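Triacylglycerol lipase (Clostridium botulinum, PDB 5AH1) probably hydrolyses ester bonds in triacylglycerols and in synthetic polyesters, as a zinc-binding lipase of the alpha/beta-hydrolase fold. Local coordinates at residues 222-227 with 326-331; 400-405 with 412-417. All coordinates share one frame; numbering follows the deposited sequence.

Contact 1: 222-227 with 326-331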
# COMPACT_ATOMS: atom_id res chain seq x y z
N HIS A 222 -3.39 -0.43 -17.31
CA HIS A 222 -2.74 -1.50 -18.05
C HIS A 222 -2.17 -2.58 -17.14
O HIS A 222 -2.20 -3.77 -17.47
CB HIS A 222 -1.64 -0.94 -18.95
CG HIS A 222 -1.21 -1.88 -20.02
ND1 HIS A 222 -2.11 -2.56 -20.81
CD2 HIS A 222 0.02 -2.24 -20.46
CE1 HIS A 222 -1.46 -3.29 -21.69
NE2 HIS A 222 -0.16 -3.13 -21.48
N SER A 223 -1.62 -2.17 -16.00
CA SER A 223 -1.10 -3.10 -15.03
C SER A 223 -1.28 -2.59 -13.62
O SER A 223 -1.34 -1.39 -13.37
CB SER A 223 0.39 -3.37 -15.29
OG SER A 223 1.20 -2.26 -14.94
N VAL A 224 -1.35 -3.56 -12.72
CA VAL A 224 -1.42 -3.37 -11.28
C VAL A 224 -0.28 -4.18 -10.66
O VAL A 224 -0.19 -5.38 -10.86
CB VAL A 224 -2.77 -3.89 -10.74
CG1 VAL A 224 -2.75 -4.11 -9.22
CG2 VAL A 224 -3.87 -2.94 -11.14
N SER A 225 0.61 -3.50 -9.94
CA SER A 225 1.72 -4.14 -9.26
C SER A 225 1.60 -3.88 -7.77
O SER A 225 1.56 -2.72 -7.35
CB SER A 225 3.06 -3.59 -9.75
OG SER A 225 3.30 -3.90 -11.10
N THR A 226 1.53 -4.96 -6.99
CA THR A 226 1.52 -4.86 -5.53
C THR A 226 2.88 -5.25 -4.99
O THR A 226 3.52 -6.17 -5.50
CB THR A 226 0.37 -5.70 -4.88
OG1 THR A 226 0.66 -7.10 -4.94
CG2 THR A 226 -0.95 -5.42 -5.54
N ILE A 227 3.35 -4.49 -4.00
CA ILE A 227 4.66 -4.70 -3.38
C ILE A 227 4.43 -4.71 -1.87
O ILE A 227 3.97 -3.73 -1.30
CB ILE A 227 5.66 -3.59 -3.76
CG1 ILE A 227 5.81 -3.45 -5.28
CG2 ILE A 227 7.01 -3.86 -3.10
CD1 ILE A 227 6.75 -2.31 -5.68
N VAL A 326 -6.17 -6.65 -17.63
CA VAL A 326 -5.14 -5.98 -16.86
C VAL A 326 -4.08 -7.00 -16.44
O VAL A 326 -4.41 -8.13 -16.04
CB VAL A 326 -5.78 -5.32 -15.59
CG1 VAL A 326 -4.73 -4.65 -14.71
CG2 VAL A 326 -6.86 -4.33 -15.99
N TYR A 327 -2.81 -6.60 -16.51
CA TYR A 327 -1.73 -7.43 -15.98
C TYR A 327 -1.57 -7.19 -14.48
O TYR A 327 -1.54 -6.05 -14.05
CB TYR A 327 -0.40 -7.08 -16.68
CG TYR A 327 -0.33 -7.42 -18.14
CD1 TYR A 327 0.02 -8.69 -18.55
CD2 TYR A 327 -0.61 -6.46 -19.11
CE1 TYR A 327 0.11 -8.99 -19.90
CE2 TYR A 327 -0.55 -6.76 -20.44
CZ TYR A 327 -0.19 -8.02 -20.83
OH TYR A 327 -0.12 -8.30 -22.17
N TYR A 328 -1.42 -8.25 -13.71
CA TYR A 328 -1.22 -8.14 -12.27
C TYR A 328 0.10 -8.77 -11.89
O TYR A 328 0.42 -9.89 -12.29
CB TYR A 328 -2.38 -8.79 -11.48
CG TYR A 328 -3.69 -8.07 -11.64
CD1 TYR A 328 -4.52 -8.32 -12.71
CD2 TYR A 328 -4.13 -7.17 -10.68
CE1 TYR A 328 -5.71 -7.64 -12.88
CE2 TYR A 328 -5.32 -6.50 -10.83
CZ TYR A 328 -6.13 -6.75 -11.91
OH TYR A 328 -7.32 -6.10 -12.12
N PHE A 329 0.89 -8.02 -11.13
CA PHE A 329 2.17 -8.48 -10.60
C PHE A 329 2.17 -8.33 -9.11
O PHE A 329 1.73 -7.32 -8.60
CB PHE A 329 3.32 -7.64 -11.19
CG PHE A 329 3.40 -7.74 -12.68
CD1 PHE A 329 4.09 -8.79 -13.28
CD2 PHE A 329 2.76 -6.82 -13.48
CE1 PHE A 329 4.16 -8.90 -14.65
CE2 PHE A 329 2.81 -6.93 -14.85
CZ PHE A 329 3.50 -7.97 -15.44
N SER A 330 2.73 -9.31 -8.43
CA SER A 330 2.89 -9.22 -6.98
C SER A 330 4.33 -9.50 -6.58
O SER A 330 4.97 -10.43 -7.09
CB SER A 330 1.97 -10.20 -6.26
OG SER A 330 2.22 -11.50 -6.74
N TRP A 331 4.81 -8.68 -5.65
CA TRP A 331 6.13 -8.78 -5.05
C TRP A 331 5.99 -8.98 -3.55
O TRP A 331 5.24 -8.25 -2.88
CB TRP A 331 6.92 -7.51 -5.35
CG TRP A 331 7.14 -7.30 -6.81
CD1 TRP A 331 6.34 -6.63 -7.67
CD2 TRP A 331 8.24 -7.80 -7.58
NE1 TRP A 331 6.87 -6.67 -8.94
CE2 TRP A 331 8.05 -7.37 -8.91
CE3 TRP A 331 9.38 -8.56 -7.27
CZ2 TRP A 331 8.95 -7.68 -9.93
CZ3 TRP A 331 10.26 -8.87 -8.28
CH2 TRP A 331 10.05 -8.42 -9.60
O HOH W 1 2.45 -7.81 -2.84
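The ring of Tyr327 turns one edge into a face of the His222 imidazole, a T-shaped pair with planes at 77° and centroids 5.3 Å apart. Tyr327 CD2 stands over that face, offset toward the rim, and CE2 makes the close contacts, 3.8 Å from both NE2 and CE1 of His222. The His222 CG lies anti to the backbone N (chi1 -162°), beside the carbonyl carbon; Tyr78 makes a second edge-to-face pair with the same ring. Beyond this corner, strands 223-227 and 327-331 run parallel in the central sheet of the hydrolase fold, joined by five backbone hydrogen bonds from Tyr327 N to His222 O at one end to Trp331 N to Thr226 O at the other.

On one side of the sheet Val224 lies alongside Tyr328: CB sits 3.6 Å from Tyr328 CD2, and both methyls reach the same two ring carbons, CG1 nearer CD2 and CG2 nearer CE2. Helix 183-197 packs over this pair. The other side carries Ser225, whose OG, anti to the carbonyl carbon (chi1 -66°), comes 3.7 Å from Phe329 CB and is hydrogen-bonded to Tyr443 of helix 437-448. Further along, Ile227 CG1 rests 4.0 Å from Trp331 CD1. Water 1 accepts from Thr226 OG1 and donates to Trp331 O, bridging the two strands at their C-terminal ends.

The buried hydroxyls are satisfied by protein partners (His177 for Ser223, Ser451 O for Tyr327, Asp393 O for Ser330) or, for Thr226, by Asn231 ND2 and the water, bonds that tie both strands to neighbouring parts of the fold.

Contact 2: 400-405 with 412-417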
# COMPACT_ATOMS: atom_id res chain seq x y z
N ASN A 400 -11.51 -15.51 -6.34
CA ASN A 400 -11.45 -16.37 -7.51
C ASN A 400 -10.26 -16.05 -8.42
O ASN A 400 -10.09 -16.66 -9.47
CB ASN A 400 -12.72 -16.26 -8.34
CG ASN A 400 -13.95 -16.66 -7.58
OD1 ASN A 400 -13.98 -17.70 -6.94
ND2 ASN A 400 -14.99 -15.84 -7.67
N ASP A 401 -9.41 -15.11 -8.03
CA ASP A 401 -8.27 -14.74 -8.88
C ASP A 401 -7.31 -15.90 -9.03
O ASP A 401 -7.11 -16.71 -8.10
CB ASP A 401 -7.50 -13.57 -8.27
CG ASP A 401 -8.22 -12.24 -8.35
OD1 ASP A 401 -9.39 -12.16 -8.79
OD2 ASP A 401 -7.57 -11.23 -7.98
N VAL A 402 -6.69 -16.00 -10.21
CA VAL A 402 -5.65 -16.98 -10.46
C VAL A 402 -4.32 -16.37 -10.08
O VAL A 402 -4.03 -15.22 -10.45
CB VAL A 402 -5.68 -17.43 -11.93
CG1 VAL A 402 -4.46 -18.31 -12.27
CG2 VAL A 402 -6.96 -18.18 -12.21
N ILE A 403 -3.50 -17.16 -9.39
CA ILE A 403 -2.13 -16.79 -9.05
C ILE A 403 -1.20 -17.89 -9.52
O ILE A 403 -1.40 -19.06 -9.19
CB ILE A 403 -1.96 -16.62 -7.51
CG1 ILE A 403 -2.96 -15.62 -6.95
CG2 ILE A 403 -0.52 -16.23 -7.15
CD1 ILE A 403 -3.00 -15.58 -5.43
N GLU A 404 -0.18 -17.52 -10.28
CA GLU A 404 0.87 -18.46 -10.65
C GLU A 404 2.21 -17.80 -10.42
O GLU A 404 2.37 -16.60 -10.64
CB GLU A 404 0.79 -18.83 -12.13
CG GLU A 404 -0.49 -19.48 -12.59
CD GLU A 404 -0.46 -19.77 -14.10
OE1 GLU A 404 0.65 -19.75 -14.69
OE2 GLU A 404 -1.53 -20.01 -14.70
N GLN A 405 3.19 -18.59 -10.00
CA GLN A 405 4.54 -18.08 -9.88
C GLN A 405 5.08 -17.76 -11.27
O GLN A 405 4.85 -18.50 -12.23
CB GLN A 405 5.45 -19.06 -9.14
CG GLN A 405 4.98 -19.40 -7.70
CD GLN A 405 4.83 -18.18 -6.79
OE1 GLN A 405 5.78 -17.42 -6.56
NE2 GLN A 405 3.63 -18.00 -6.23
N ILE A 412 -1.80 -12.07 -18.78
CA ILE A 412 -2.78 -11.03 -18.50
C ILE A 412 -3.95 -11.61 -17.69
O ILE A 412 -4.25 -12.82 -17.79
CB ILE A 412 -3.29 -10.40 -19.84
CG1 ILE A 412 -3.83 -8.99 -19.60
CG2 ILE A 412 -4.29 -11.32 -20.53
CD1 ILE A 412 -4.11 -8.20 -20.89
N GLY A 413 -4.61 -10.77 -16.91
CA GLY A 413 -5.83 -11.18 -16.24
C GLY A 413 -5.66 -12.06 -15.01
O GLY A 413 -6.64 -12.59 -14.49
N GLN A 414 -4.43 -12.20 -14.54
CA GLN A 414 -4.14 -13.02 -13.38
C GLN A 414 -2.87 -12.51 -12.72
O GLN A 414 -2.18 -11.65 -13.27
CB GLN A 414 -4.02 -14.49 -13.80
CG GLN A 414 -2.90 -14.79 -14.77
CD GLN A 414 -2.95 -16.24 -15.16
OE1 GLN A 414 -3.93 -16.71 -15.73
NE2 GLN A 414 -1.93 -16.98 -14.81
N TRP A 415 -2.55 -13.03 -11.55
CA TRP A 415 -1.38 -12.62 -10.79
C TRP A 415 -0.12 -13.36 -11.23
O TRP A 415 -0.06 -14.58 -11.18
CB TRP A 415 -1.62 -12.85 -9.29
CG TRP A 415 -2.69 -11.95 -8.79
CD1 TRP A 415 -4.03 -12.20 -8.79
CD2 TRP A 415 -2.52 -10.62 -8.31
NE1 TRP A 415 -4.71 -11.10 -8.32
CE2 TRP A 415 -3.80 -10.13 -7.99
CE3 TRP A 415 -1.40 -9.82 -8.06
CZ2 TRP A 415 -3.99 -8.84 -7.50
CZ3 TRP A 415 -1.58 -8.55 -7.58
CH2 TRP A 415 -2.87 -8.07 -7.28
N ASN A 416 0.88 -12.57 -11.60
CA ASN A 416 2.22 -13.04 -11.93
C ASN A 416 3.00 -12.79 -10.64
O ASN A 416 3.40 -11.66 -10.35
CB ASN A 416 2.81 -12.26 -13.10
CG ASN A 416 2.04 -12.44 -14.39
OD1 ASN A 416 2.44 -13.21 -15.26
ND2 ASN A 416 0.96 -11.71 -14.55
N ALA A 417 3.16 -13.85 -9.84
CA ALA A 417 3.82 -13.76 -8.54
C ALA A 417 5.33 -13.83 -8.75
O ALA A 417 5.88 -14.86 -9.15
CB ALA A 417 3.32 -14.86 -7.60
O HOH W 2 -7.61 -14.13 -12.34
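The last strand pair at one edge of the parallel alpha/beta-hydrolase sheet is joined here, with Trp415 on the inner strand reaching Asp401 just ahead of the outer one. Trp415 NE1 donates to Asp401 OD2 at 2.9 Å in a nearly straight bond (169°). The oxygen lies almost in the indole plane and is met on its anti side, somewhat out of the carboxylate plane. The other oxygen, OD1, accepts from the backbone N of Ala322, so the two oxygens tie Asp401 to two different parts of the chain. Trp415 CG is anti to its carbonyl carbon, beside the backbone N, and the CD1 edge of the indole lies 3.4 Å from Val402 O, which also accepts from Trp415 N.

Strands 403-405 and 415-417 run parallel, their short axes 30° apart, and strand 403-405 is the outermost on this side of the sheet. Glu404 bonds to both neighbours of Asn416, its N donating to Trp415 O and its O accepting from Ala417 N. On the side of the sheet that carries the indole, Ile403 CG1 packs 3.9 Å from Trp415 CB, while its CG2 meets the methyl of Ala417. The Gln405 chain bends at chi2, and its NE2 comes to 3.4 Å from Ala417 CB.

Across the sheet, Gln414 NE2 donates to Glu404 OE2 at 3.1 Å. The acceptor lies near the amide plane, yet the N-H arrives from above the carboxylate, whose plane is 71° from that of the amide. Val402 CG1 lies 3.8 Å from both the NE2 and OE1 of this glutamine. Nearer the start of both segments, water 2 accepts from Val402 N and donates to Gly413 O.

From the N terminus, strand 221-227 comes first, and a long excursion, about half of it helical and without strands, follows before 327-331 returns beside it and closes contact 1. The chain then travels on to 403-405, and a loop of nine residues, 406-414, carries it back so that 415-417 runs parallel to 403-405 and closes contact 2. The two loops thus follow in series, neither enclosing nor crossing the other. They are neighbours in the same sheet: 415-417 slots between 327-331 and 403-405, with Val326 O to Gly413 N and Tyr328 O to Asn416 N, both 2.8 Å, as probable hydrogen bonds. Contact 1 belongs to the buried middle of the sheet, contact 2 to its partly buried margin.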